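Local coordinates for protein p-nitrophenyl phosphatase (Pho2) (Archaeoglobus fulgidus, PDB 3QGM) that is probably a metal-dependent phosphatase of the haloacid dehalogenase (HAD) superfamily that binds a calcium ion, at residues Ile12-Gly17 / Val185-Glu190; Asn48-Ser53 / Pro164-Ile169; Val216-Gly221 / Ala226-Val231; Thr236-Leu241 / Val255-Lys260. One frame throughout, in Å; residues are numbered along the deposited sequence.

How the interactions relate
Interactions 1 to 3 are buried, while interaction 4 lies on the surface. Interaction 1 sits almost at the centre of the chain and is polar, built round the calcium site. Interaction 3, about 9 Å away between centres, is mostly apolar helix-on-strand packing, yet the two share a salt bridge from Lys187 NZ to Asp217 OD1. Interaction 2 is a meeting of hydroxyls in the loops between the two sheets, linked to interaction 1 through Asn48 and the backbone of Lys187. Interaction 4 continues outward from interaction 3: strands 227-231 and 254-256 are neighbours in the same parallel sheet. Interaction 4 itself rests on one weak hydrogen bond and aliphatic contact.

Interaction 1. Residues Ile12-Gly17 / Val185-Glu190; sequences IIDIDG and VGKPSE. With CA (calcium ion), chain E.
Asp14 and Lys187 meet beside the calcium site of a HAD-type core, where Asp14 and Asp16 follow the DxD pattern at the end of strand 10-14. Metal bonds come first. The Asp14 carboxylate is bidentate, with OD1 at 2.6 Å and OD2 at 2.4 Å from calcium, and Asp16 contributes its backbone O rather than its carboxylate. Asp212 and three waters complete the coordination.

Lys187 and Asp217 lie outside the metal's first shell. Lys187 comes from the loop before helix 190-200, and its chain bends at chi3 (-71°) before crossing the Asp14 side chain at about a right angle. Its strongest partner is Asp217 on helix 214-224, a salt bridge, with a weak hydrogen bond to the backbone O of Val46 besides. At the other end of the residue, its backbone N is bonded to Asn48 OD1, and a cis peptide leads into Pro188. Toward Asp14 the approach is contact without a hydrogen bond: Lys187 NZ stands 3.5 Å from Asp14 CB and 3.5 Å from Asp14 OD1, the oxygen with the longer of the two carboxylate bonds to calcium.

Interaction 2. Residues Asn48-Ser53 / Pro164-Ile169; sequences NNSTRS and PGTGMI
The junction between the HAD core and its inserted cap domain passes through Ser50 and Thr166. Ser50 lies in the loop that leaves core strand 42-47, and Thr166 belongs to the segment 164-169 that leads to helix 167-177, where it touches Val123 of cap strand 120-123. Their side chains meet through the hydroxyls: Ser50 OG is 3.3 Å from Thr166 OG1, and Ser50 CB is 3.6 Å from the same oxygen. Both hydroxyls are anchored by residues that follow cap strands. Ser50 OG is hydrogen-bonded to the backbone N of Ser125 and to Thr150 OG1, Thr166 OG1 to Asn151 OD1, so these buried polar atoms are satisfied. With OG1 beside its own backbone N (chi1 -60°), Thr166 turns the hydroxyl toward Ser50.

Within the core loop Asn49 forms an Asx turn and the longer Asx motif. OD1 of Asn49 is gripped by three donors. Thr51 N lies 2.9 Å from Asn49 OD1 and only 18° out of the carbonyl plane, while Arg52 N comes in at 2.8 Å to Asn49 OD1, tilted 35°. The third donor is the Thr51 hydroxyl, its OG1 3.2 Å from Asn49 OD1.

Interaction 3. Residues Val216-Gly221 / Ala226-Val231; sequences VDVAAG and AETVLV
Thr228 points from its strand toward helix 214-224, and every heavy atom of its side chain beyond CA finds something there. CB comes first, 3.9 Å from Val218 CG1. The hydroxyl is next: with chi1 at 54°, OG1 occupies the crowded position between the backbone N and the carbonyl carbon, and packs 3.7 Å from the same Val218 CG1, while its hydrogen bonding is met outside the two segments. That torsion also swings the methyl beside the backbone N and against the helix. There CG2 touches the helix backbone itself, 3.5 Å from Val218 O and 3.6 Å from Gly221 CA. Gly221 offers bare backbone at this point, so the methyl settles directly against the helix. The Val218 and Thr228 side chains cross at about a right angle.

Farther along, a backbone bond ties the helix to the residue that leads into the strand: Ala226 N donates to Gly221 O at 2.9 Å. Ala226 CB lies 4.0 Å from that same Gly221 O. Within the sheet the strand bonds to 207-211 along one edge, through Val229, and to 254-256 along the other, through Thr228 and Leu230. This is the close helix-on-sheet packing of a beta-alpha-beta unit, here strand 207-211, helix 214-224 and strand 227-231 of the parallel HAD core sheet.

Interaction 4. Residues Thr236-Leu241 / Val255-Lys260; sequences TTRENL and VFNSLK
Two bends, at chi2 (60°) and chi3 (85°), turn the Arg238 chain over so that its guanidinium reaches both Asn257 and Val255, although its CB does not point straight at them. Asn257 meets it with the amide oxygen: NH1 of Arg238 gives a weak, poorly aligned hydrogen bond of 3.1 Å to Asn257 OD1. The two planar groups stand 75° apart, close to perpendicular, and Asn257 ND2 lies in the guanidinium plane at its edge. The other terminal nitrogen, Arg238 NH2, rests 4.1 Å from Val255 CG1.

That same valine methyl takes an apolar partner as well. Leu241 and Val255 reach toward each other tip to tip, with Leu241 CD2 4.1 Å from Val255 CG1, and Leu232 and Leu230 pack nearby. Arg238 sits inside a turn bonded at both ends, and Leu241 follows directly as the first residue of helix 241-248. Asn240 N donates to Thr237 OG1 at 3.1 Å, an ST motif, and in return Thr237 N donates to Asn240 OD1 at 2.8 Å, from above the amide plane. The contact lays the loop leading into helix 241-248 against the end of strand 254-256, the outermost strand on this side of the parallel HAD core sheet.

Interaction 1. Residues Ile12-Gly17 / Val185-Glu190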
loop_
_atom_site.group_PDB
_atom_site.type_symbol
_atom_site.label_atom_id
_atom_site.label_comp_id
_atom_site.label_asym_id
_atom_site.label_seq_id
_atom_site.Cartn_x
_atom_site.Cartn_y
_atom_site.Cartn_z
ATOM N N ILE A 12 -9.748 29.114 -10.849
ATOM C CA ILE A 12 -9.633 27.663 -10.901
ATOM C C ILE A 12 -10.385 27.199 -9.672
ATOM O O ILE A 12 -9.952 27.474 -8.539
ATOM C CB ILE A 12 -8.182 27.203 -10.848
ATOM C CG1 ILE A 12 -7.512 27.638 -12.156
ATOM C CG2 ILE A 12 -8.124 25.656 -10.649
ATOM C CD1 ILE A 12 -6.027 27.285 -12.290
ATOM N N ILE A 13 -11.535 26.549 -9.911
ATOM C CA ILE A 13 -12.480 26.209 -8.829
ATOM C C ILE A 13 -12.576 24.700 -8.600
ATOM O O ILE A 13 -12.910 23.914 -9.475
ATOM C CB ILE A 13 -13.849 26.873 -9.008
ATOM C CG1 ILE A 13 -13.686 28.399 -9.160
ATOM C CG2 ILE A 13 -14.714 26.597 -7.799
ATOM C CD1 ILE A 13 -15.022 29.155 -9.373
ATOM N N ASP A 14 -12.187 24.290 -7.405
ATOM C CA ASP A 14 -12.469 22.909 -6.922
ATOM C C ASP A 14 -13.999 22.713 -6.901
ATOM O O ASP A 14 -14.748 23.642 -6.553
ATOM C CB ASP A 14 -11.807 22.794 -5.550
ATOM C CG ASP A 14 -12.229 21.586 -4.716
ATOM O OD1 ASP A 14 -12.417 20.420 -5.170
ATOM O OD2 ASP A 14 -12.319 21.859 -3.506
ATOM N N ILE A 15 -14.462 21.533 -7.319
ATOM C CA ILE A 15 -15.894 21.224 -7.344
ATOM C C ILE A 15 -16.354 20.708 -5.967
ATOM O O ILE A 15 -17.176 21.350 -5.317
ATOM C CB ILE A 15 -16.217 20.182 -8.410
ATOM C CG1 ILE A 15 -15.876 20.718 -9.815
ATOM C CG2 ILE A 15 -17.710 19.751 -8.366
ATOM C CD1 ILE A 15 -15.906 19.640 -10.905
ATOM N N ASP A 16 -15.826 19.575 -5.525
ATOM C CA ASP A 16 -16.328 18.958 -4.273
ATOM C C ASP A 16 -15.936 19.716 -3.010
ATOM O O ASP A 16 -14.746 19.947 -2.724
ATOM C CB ASP A 16 -15.953 17.469 -4.159
ATOM C CG ASP A 16 -17.156 16.599 -3.707
ATOM O OD1 ASP A 16 -18.133 16.462 -4.511
ATOM O OD2 ASP A 16 -17.126 16.094 -2.556
ATOM N N GLY A 17 -16.955 20.120 -2.271
ATOM C CA GLY A 17 -16.805 20.909 -1.036
ATOM C C GLY A 17 -17.011 22.385 -1.342
ATOM O O GLY A 17 -17.030 23.230 -0.438
ATOM N N VAL A 185 -0.733 13.567 -11.825
ATOM C CA VAL A 185 -1.481 14.576 -12.594
ATOM C C VAL A 185 -2.252 15.529 -11.680
ATOM O O VAL A 185 -2.128 16.765 -11.826
ATOM C CB VAL A 185 -2.378 13.894 -13.623
ATOM C CG1 VAL A 185 -3.193 14.918 -14.467
ATOM C CG2 VAL A 185 -1.497 13.018 -14.507
ATOM N N GLY A 186 -2.993 14.974 -10.715
ATOM C CA GLY A 186 -3.992 15.734 -9.954
ATOM C C GLY A 186 -3.385 16.717 -8.966
ATOM O O GLY A 186 -2.183 16.678 -8.703
ATOM N N LYS A 187 -4.226 17.561 -8.381
ATOM C CA LYS A 187 -3.805 18.459 -7.317
ATOM C C LYS A 187 -3.175 17.723 -6.133
ATOM O O LYS A 187 -3.735 16.724 -5.672
ATOM C CB LYS A 187 -4.988 19.294 -6.814
ATOM C CG LYS A 187 -5.623 20.244 -7.919
ATOM C CD LYS A 187 -6.876 20.925 -7.378
ATOM C CE LYS A 187 -8.044 19.977 -7.211
ATOM N NZ LYS A 187 -9.209 20.687 -6.625
ATOM N N PRO A 188 -2.061 18.264 -5.583
ATOM C CA PRO A 188 -1.490 19.601 -5.916
ATOM C C PRO A 188 -0.460 19.656 -7.050
ATOM O O PRO A 188 0.185 20.707 -7.265
ATOM C CB PRO A 188 -0.857 20.037 -4.593
ATOM C CG PRO A 188 -0.388 18.741 -3.984
ATOM C CD PRO A 188 -1.488 17.730 -4.336
ATOM N N SER A 189 -0.326 18.570 -7.805
ATOM C CA SER A 189 0.608 18.584 -8.907
ATOM C C SER A 189 0.434 19.785 -9.861
ATOM O O SER A 189 -0.686 20.256 -10.099
ATOM C CB SER A 189 0.516 17.328 -9.703
ATOM O OG SER A 189 1.465 17.372 -10.721
ATOM N N GLU A 190 1.557 20.285 -10.388
ATOM C CA GLU A 190 1.541 21.401 -11.344
ATOM C C GLU A 190 1.032 20.943 -12.683
ATOM O O GLU A 190 0.595 21.750 -13.498
ATOM C CB GLU A 190 2.957 21.994 -11.545
ATOM C CG GLU A 190 3.454 22.743 -10.344
ATOM C CD GLU A 190 4.520 21.987 -9.552
ATOM O OE1 GLU A 190 4.343 20.754 -9.310
ATOM O OE2 GLU A 190 5.530 22.638 -9.158
HETATM CA CA CA E . -12.478 19.642 -2.652
HETATM O O HOH W 1 -13.230 18.218 -0.817
HETATM O O HOH W 2 -12.423 17.549 -3.712
HETATM O O HOH W 3 -10.348 19.526 -2.731
#

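Interaction 2. Residues Asn48-Ser53 / Pro164-Ile169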
loop_
_atom_site.group_PDB
_atom_site.type_symbol
_atom_site.label_atom_id
_atom_site.label_comp_id
_atom_site.label_asym_id
_atom_site.label_seq_id
_atom_site.Cartn_x
_atom_site.Cartn_y
_atom_site.Cartn_z
ATOM N N ASN A 48 -9.973 16.209 -8.846
ATOM C CA ASN A 48 -9.086 15.077 -8.815
ATOM C C ASN A 48 -9.805 13.778 -9.004
ATOM O O ASN A 48 -9.180 12.736 -8.895
ATOM C CB ASN A 48 -8.344 15.033 -7.480
ATOM C CG ASN A 48 -7.091 15.878 -7.489
ATOM O OD1 ASN A 48 -6.822 16.583 -8.452
ATOM N ND2 ASN A 48 -6.275 15.748 -6.424
ATOM N N ASN A 49 -11.111 13.829 -9.248
ATOM C CA ASN A 49 -11.913 12.617 -9.463
ATOM C C ASN A 49 -11.168 11.645 -10.342
ATOM O O ASN A 49 -10.775 11.966 -11.482
ATOM C CB ASN A 49 -13.279 12.937 -10.112
ATOM C CG ASN A 49 -14.253 11.776 -10.019
ATOM O OD1 ASN A 49 -13.992 10.710 -10.533
ATOM N ND2 ASN A 49 -15.384 11.987 -9.358
ATOM N N SER A 50 -10.993 10.443 -9.824
ATOM C CA SER A 50 -10.178 9.406 -10.459
ATOM C C SER A 50 -10.974 8.412 -11.333
ATOM O O SER A 50 -10.400 7.636 -12.105
ATOM C CB SER A 50 -9.500 8.620 -9.317
ATOM O OG SER A 50 -8.746 7.544 -9.801
ATOM N N THR A 51 -12.288 8.419 -11.169
ATOM C CA THR A 51 -13.145 7.370 -11.622
ATOM C C THR A 51 -14.228 7.788 -12.619
ATOM O O THR A 51 -14.773 6.938 -13.287
ATOM C CB THR A 51 -13.856 6.715 -10.408
ATOM O OG1 THR A 51 -14.738 7.678 -9.798
ATOM C CG2 THR A 51 -12.792 6.175 -9.369
ATOM N N ARG A 52 -14.581 9.064 -12.683
ATOM C CA ARG A 52 -15.644 9.487 -13.583
ATOM C C ARG A 52 -15.070 10.299 -14.768
ATOM O O ARG A 52 -14.043 10.999 -14.646
ATOM C CB ARG A 52 -16.697 10.294 -12.832
ATOM C CG ARG A 52 -17.304 9.637 -11.575
ATOM C CD ARG A 52 -17.782 8.192 -11.744
ATOM N NE ARG A 52 -18.738 7.948 -12.832
ATOM C CZ ARG A 52 -20.068 8.043 -12.747
ATOM N NH1 ARG A 52 -20.667 8.439 -11.629
ATOM N NH2 ARG A 52 -20.809 7.789 -13.804
ATOM N N SER A 53 -15.686 10.121 -15.929
ATOM C CA SER A 53 -15.258 10.771 -17.154
ATOM C C SER A 53 -15.572 12.263 -17.056
ATOM O O SER A 53 -16.412 12.688 -16.231
ATOM C CB SER A 53 -15.974 10.129 -18.329
ATOM O OG SER A 53 -17.363 10.437 -18.313
ATOM N N PRO A 164 -10.148 4.173 1.170
ATOM C CA PRO A 164 -8.878 4.408 0.453
ATOM C C PRO A 164 -9.097 5.248 -0.817
ATOM O O PRO A 164 -10.086 5.078 -1.498
ATOM C CB PRO A 164 -8.443 3.000 0.009
ATOM C CG PRO A 164 -9.133 2.083 0.916
ATOM C CD PRO A 164 -10.429 2.726 1.317
ATOM N N GLY A 165 -8.163 6.118 -1.130
ATOM C CA GLY A 165 -8.159 6.795 -2.436
ATOM C C GLY A 165 -7.033 6.197 -3.246
ATOM O O GLY A 165 -6.512 5.169 -2.914
ATOM N N THR A 166 -6.666 6.874 -4.307
ATOM C CA THR A 166 -5.702 6.403 -5.260
ATOM C C THR A 166 -4.320 6.213 -4.632
ATOM O O THR A 166 -3.537 5.357 -5.063
ATOM C CB THR A 166 -5.598 7.410 -6.411
ATOM O OG1 THR A 166 -6.890 7.531 -7.026
ATOM C CG2 THR A 166 -4.523 6.944 -7.416
ATOM N N GLY A 167 -4.045 6.989 -3.587
ATOM C CA GLY A 167 -2.765 6.900 -2.891
ATOM C C GLY A 167 -2.532 5.555 -2.234
ATOM O O GLY A 167 -1.403 5.175 -1.921
HETATM N N MSE A 168 -3.604 4.811 -2.031
HETATM C CA MSE A 168 -3.445 3.482 -1.547
HETATM C C MSE A 168 -2.618 2.609 -2.497
HETATM O O MSE A 168 -1.734 1.835 -2.037
HETATM C CB MSE A 168 -4.771 2.822 -1.302
HETATM C CG MSE A 168 -4.561 1.592 -0.494
HETATM SE SE MSE A 168 -4.527 0.135 -1.691
HETATM C CE MSE A 168 -6.456 -0.035 -1.426
ATOM N N ILE A 169 -2.916 2.710 -3.792
ATOM C CA ILE A 169 -2.237 1.897 -4.794
ATOM C C ILE A 169 -0.807 2.467 -4.923
ATOM O O ILE A 169 0.166 1.740 -4.926
ATOM C CB ILE A 169 -2.971 1.871 -6.163
ATOM C CG1 ILE A 169 -4.366 1.217 -6.011
ATOM C CG2 ILE A 169 -2.129 1.127 -7.180
ATOM C CD1 ILE A 169 -5.287 1.393 -7.183
#

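Interaction 3. Residues Val216-Gly221 / Ala226-Val231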
loop_
_atom_site.group_PDB
_atom_site.type_symbol
_atom_site.label_atom_id
_atom_site.label_comp_id
_atom_site.label_asym_id
_atom_site.label_seq_id
_atom_site.Cartn_x
_atom_site.Cartn_y
_atom_site.Cartn_z
ATOM N N VAL A 216 -4.519 20.381 -0.567
ATOM C CA VAL A 216 -4.767 20.066 -1.955
ATOM C C VAL A 216 -4.850 21.362 -2.761
ATOM O O VAL A 216 -4.029 21.637 -3.649
ATOM C CB VAL A 216 -6.052 19.209 -2.056
ATOM C CG1 VAL A 216 -6.459 18.974 -3.495
ATOM C CG2 VAL A 216 -5.826 17.837 -1.277
ATOM N N ASP A 217 -5.849 22.153 -2.429
ATOM C CA ASP A 217 -6.191 23.321 -3.230
ATOM C C ASP A 217 -5.239 24.488 -2.983
ATOM O O ASP A 217 -4.771 25.102 -3.934
ATOM C CB ASP A 217 -7.621 23.717 -2.930
ATOM C CG ASP A 217 -8.563 22.572 -3.207
ATOM O OD1 ASP A 217 -8.649 22.247 -4.411
ATOM O OD2 ASP A 217 -9.104 21.954 -2.234
ATOM N N VAL A 218 -4.956 24.772 -1.723
ATOM C CA VAL A 218 -3.981 25.841 -1.419
ATOM C C VAL A 218 -2.587 25.460 -1.873
ATOM O O VAL A 218 -1.898 26.295 -2.461
ATOM C CB VAL A 218 -4.007 26.290 0.027
ATOM C CG1 VAL A 218 -3.003 27.428 0.229
ATOM C CG2 VAL A 218 -5.405 26.754 0.358
ATOM N N ALA A 219 -2.195 24.196 -1.702
ATOM C CA ALA A 219 -0.861 23.759 -2.174
ATOM C C ALA A 219 -0.765 23.907 -3.680
ATOM O O ALA A 219 0.285 24.292 -4.230
ATOM C CB ALA A 219 -0.562 22.294 -1.781
ATOM N N ALA A 220 -1.861 23.587 -4.353
ATOM C CA ALA A 220 -1.901 23.635 -5.797
ATOM C C ALA A 220 -1.647 25.091 -6.280
ATOM O O ALA A 220 -0.851 25.321 -7.194
ATOM C CB ALA A 220 -3.241 23.081 -6.314
ATOM N N GLY A 221 -2.297 26.053 -5.638
ATOM C CA GLY A 221 -2.142 27.456 -5.968
ATOM C C GLY A 221 -0.736 28.026 -5.724
ATOM O O GLY A 221 -0.207 28.776 -6.551
ATOM N N ALA A 226 -0.227 31.245 -8.067
ATOM C CA ALA A 226 -1.534 31.903 -8.077
ATOM C C ALA A 226 -2.029 32.108 -6.657
ATOM O O ALA A 226 -1.852 31.234 -5.792
ATOM C CB ALA A 226 -2.538 31.044 -8.845
ATOM N N GLU A 227 -2.739 33.213 -6.445
ATOM C CA GLU A 227 -3.340 33.512 -5.145
ATOM C C GLU A 227 -4.359 32.445 -4.829
ATOM O O GLU A 227 -4.981 31.902 -5.730
ATOM C CB GLU A 227 -4.048 34.878 -5.144
ATOM C CG GLU A 227 -3.121 36.066 -5.276
ATOM C CD GLU A 227 -3.843 37.371 -4.961
ATOM O OE1 GLU A 227 -4.372 37.980 -5.898
ATOM O OE2 GLU A 227 -3.928 37.744 -3.772
ATOM N N THR A 228 -4.528 32.178 -3.546
ATOM C CA THR A 228 -5.308 31.060 -3.082
ATOM C C THR A 228 -6.416 31.560 -2.160
ATOM O O THR A 228 -6.228 32.504 -1.341
ATOM C CB THR A 228 -4.422 30.058 -2.285
ATOM O OG1 THR A 228 -3.743 30.779 -1.246
ATOM C CG2 THR A 228 -3.394 29.357 -3.211
ATOM N N VAL A 229 -7.570 30.915 -2.315
ATOM C CA VAL A 229 -8.778 31.202 -1.533
ATOM C C VAL A 229 -9.299 29.900 -0.938
ATOM O O VAL A 229 -9.584 28.941 -1.656
ATOM C CB VAL A 229 -9.937 31.776 -2.388
ATOM C CG1 VAL A 229 -11.161 31.919 -1.521
ATOM C CG2 VAL A 229 -9.567 33.158 -3.054
ATOM N N LEU A 230 -9.455 29.871 0.371
ATOM C CA LEU A 230 -10.042 28.713 1.020
ATOM C C LEU A 230 -11.480 29.038 1.420
ATOM O O LEU A 230 -11.768 30.083 2.027
ATOM C CB LEU A 230 -9.232 28.319 2.266
ATOM C CG LEU A 230 -9.753 27.068 2.993
ATOM C CD1 LEU A 230 -9.367 25.767 2.255
ATOM C CD2 LEU A 230 -9.188 27.035 4.399
ATOM N N VAL A 231 -12.388 28.132 1.086
ATOM C CA VAL A 231 -13.765 28.258 1.535
ATOM C C VAL A 231 -14.050 27.197 2.560
ATOM O O VAL A 231 -13.374 26.169 2.624
ATOM C CB VAL A 231 -14.814 28.193 0.396
ATOM C CG1 VAL A 231 -14.673 29.412 -0.508
ATOM C CG2 VAL A 231 -14.727 26.856 -0.371
#

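Interaction 4. Residues Thr236-Leu241 / Val255-Lys260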
loop_
_atom_site.group_PDB
_atom_site.type_symbol
_atom_site.label_atom_id
_atom_site.label_comp_id
_atom_site.label_asym_id
_atom_site.label_seq_id
_atom_site.Cartn_x
_atom_site.Cartn_y
_atom_site.Cartn_z
ATOM N N THR A 236 -12.633 21.908 5.202
ATOM C CA THR A 236 -12.117 22.837 6.197
ATOM C C THR A 236 -13.263 23.620 6.777
ATOM O O THR A 236 -14.154 24.055 6.070
ATOM C CB THR A 236 -11.001 23.734 5.657
ATOM O OG1 THR A 236 -10.110 22.949 4.855
ATOM C CG2 THR A 236 -10.187 24.374 6.823
ATOM N N THR A 237 -13.305 23.702 8.099
ATOM C CA THR A 237 -14.398 24.408 8.779
ATOM C C THR A 237 -13.823 25.533 9.630
ATOM O O THR A 237 -12.594 25.628 9.835
ATOM C CB THR A 237 -15.154 23.478 9.678
ATOM O OG1 THR A 237 -14.277 23.066 10.714
ATOM C CG2 THR A 237 -15.643 22.249 8.901
ATOM N N ARG A 238 -14.703 26.377 10.144
ATOM C CA ARG A 238 -14.254 27.448 11.051
ATOM C C ARG A 238 -13.494 26.835 12.268
ATOM O O ARG A 238 -12.434 27.351 12.698
ATOM C CB ARG A 238 -15.450 28.343 11.440
ATOM C CG ARG A 238 -15.095 29.731 12.003
ATOM C CD ARG A 238 -14.283 30.602 11.024
ATOM N NE ARG A 238 -15.098 31.362 10.061
ATOM C CZ ARG A 238 -14.594 32.201 9.150
ATOM N NH1 ARG A 238 -15.402 32.855 8.327
ATOM N NH2 ARG A 238 -13.279 32.392 9.046
ATOM N N GLU A 239 -13.973 25.671 12.728
ATOM C CA GLU A 239 -13.435 24.983 13.926
ATOM C C GLU A 239 -12.121 24.247 13.687
ATOM O O GLU A 239 -11.392 23.996 14.654
ATOM C CB GLU A 239 -14.414 23.932 14.453
ATOM C CG GLU A 239 -15.848 24.398 14.591
ATOM C CD GLU A 239 -16.615 24.222 13.303
ATOM O OE1 GLU A 239 -16.995 23.048 13.030
ATOM O OE2 GLU A 239 -16.786 25.225 12.560
ATOM N N ASN A 240 -11.833 23.837 12.447
ATOM C CA ASN A 240 -10.567 23.146 12.210
ATOM C C ASN A 240 -9.515 23.944 11.410
ATOM O O ASN A 240 -8.395 23.443 11.181
ATOM C CB ASN A 240 -10.790 21.727 11.645
ATOM C CG ASN A 240 -11.085 21.709 10.142
ATOM O OD1 ASN A 240 -11.083 22.744 9.463
ATOM N ND2 ASN A 240 -11.356 20.514 9.619
ATOM N N LEU A 241 -9.853 25.168 11.024
ATOM C CA LEU A 241 -8.992 25.973 10.142
ATOM C C LEU A 241 -7.575 26.124 10.715
ATOM O O LEU A 241 -6.575 25.814 10.040
ATOM C CB LEU A 241 -9.632 27.346 9.878
ATOM C CG LEU A 241 -8.765 28.354 9.120
ATOM C CD1 LEU A 241 -8.343 27.815 7.741
ATOM C CD2 LEU A 241 -9.474 29.705 9.010
ATOM N N VAL A 255 -9.730 33.571 3.275
ATOM C CA VAL A 255 -10.670 32.573 3.758
ATOM C C VAL A 255 -12.069 33.170 3.701
ATOM O O VAL A 255 -12.265 34.293 4.142
ATOM C CB VAL A 255 -10.391 32.195 5.214
ATOM C CG1 VAL A 255 -11.333 31.060 5.662
ATOM C CG2 VAL A 255 -8.928 31.803 5.388
ATOM N N PHE A 256 -13.025 32.424 3.147
ATOM C CA PHE A 256 -14.414 32.835 3.087
ATOM C C PHE A 256 -15.268 31.652 3.485
ATOM O O PHE A 256 -14.885 30.507 3.276
ATOM C CB PHE A 256 -14.825 33.280 1.683
ATOM C CG PHE A 256 -14.238 34.555 1.262
ATOM C CD1 PHE A 256 -14.704 35.754 1.799
ATOM C CD2 PHE A 256 -13.206 34.581 0.339
ATOM C CE1 PHE A 256 -14.148 36.950 1.427
ATOM C CE2 PHE A 256 -12.650 35.767 -0.054
ATOM C CZ PHE A 256 -13.103 36.962 0.501
ATOM N N ASN A 257 -16.441 31.939 4.029
ATOM C CA ASN A 257 -17.362 30.897 4.420
ATOM C C ASN A 257 -17.759 30.069 3.195
ATOM O O ASN A 257 -17.747 28.862 3.249
ATOM C CB ASN A 257 -18.593 31.501 5.133
ATOM C CG ASN A 257 -18.339 31.750 6.625
ATOM O OD1 ASN A 257 -17.596 31.010 7.267
ATOM N ND2 ASN A 257 -18.992 32.762 7.185
ATOM N N SER A 258 -18.083 30.742 2.102
ATOM C CA SER A 258 -18.472 30.066 0.878
ATOM C C SER A 258 -18.062 30.899 -0.326
ATOM O O SER A 258 -17.670 32.062 -0.185
ATOM C CB SER A 258 -20.006 29.889 0.847
ATOM O OG SER A 258 -20.601 31.150 0.717
ATOM N N LEU A 259 -18.185 30.308 -1.519
ATOM C CA LEU A 259 -17.840 31.030 -2.743
ATOM C C LEU A 259 -18.715 32.298 -2.924
ATOM O O LEU A 259 -18.250 33.342 -3.425
ATOM C CB LEU A 259 -17.961 30.089 -3.952
ATOM C CG LEU A 259 -17.578 30.663 -5.300
ATOM C CD1 LEU A 259 -16.085 30.944 -5.317
ATOM C CD2 LEU A 259 -17.988 29.627 -6.361
ATOM N N LYS A 260 -19.984 32.188 -2.522
ATOM C CA LYS A 260 -20.900 33.341 -2.556
ATOM C C LYS A 260 -20.256 34.518 -1.844
ATOM O O LYS A 260 -20.165 35.609 -2.399
ATOM C CB LYS A 260 -22.255 32.982 -1.925
ATOM C CG LYS A 260 -23.105 34.157 -1.454
ATOM C CD LYS A 260 -24.430 33.656 -0.862
ATOM C CE LYS A 260 -24.856 34.463 0.364
ATOM N NZ LYS A 260 -23.838 34.371 1.506
#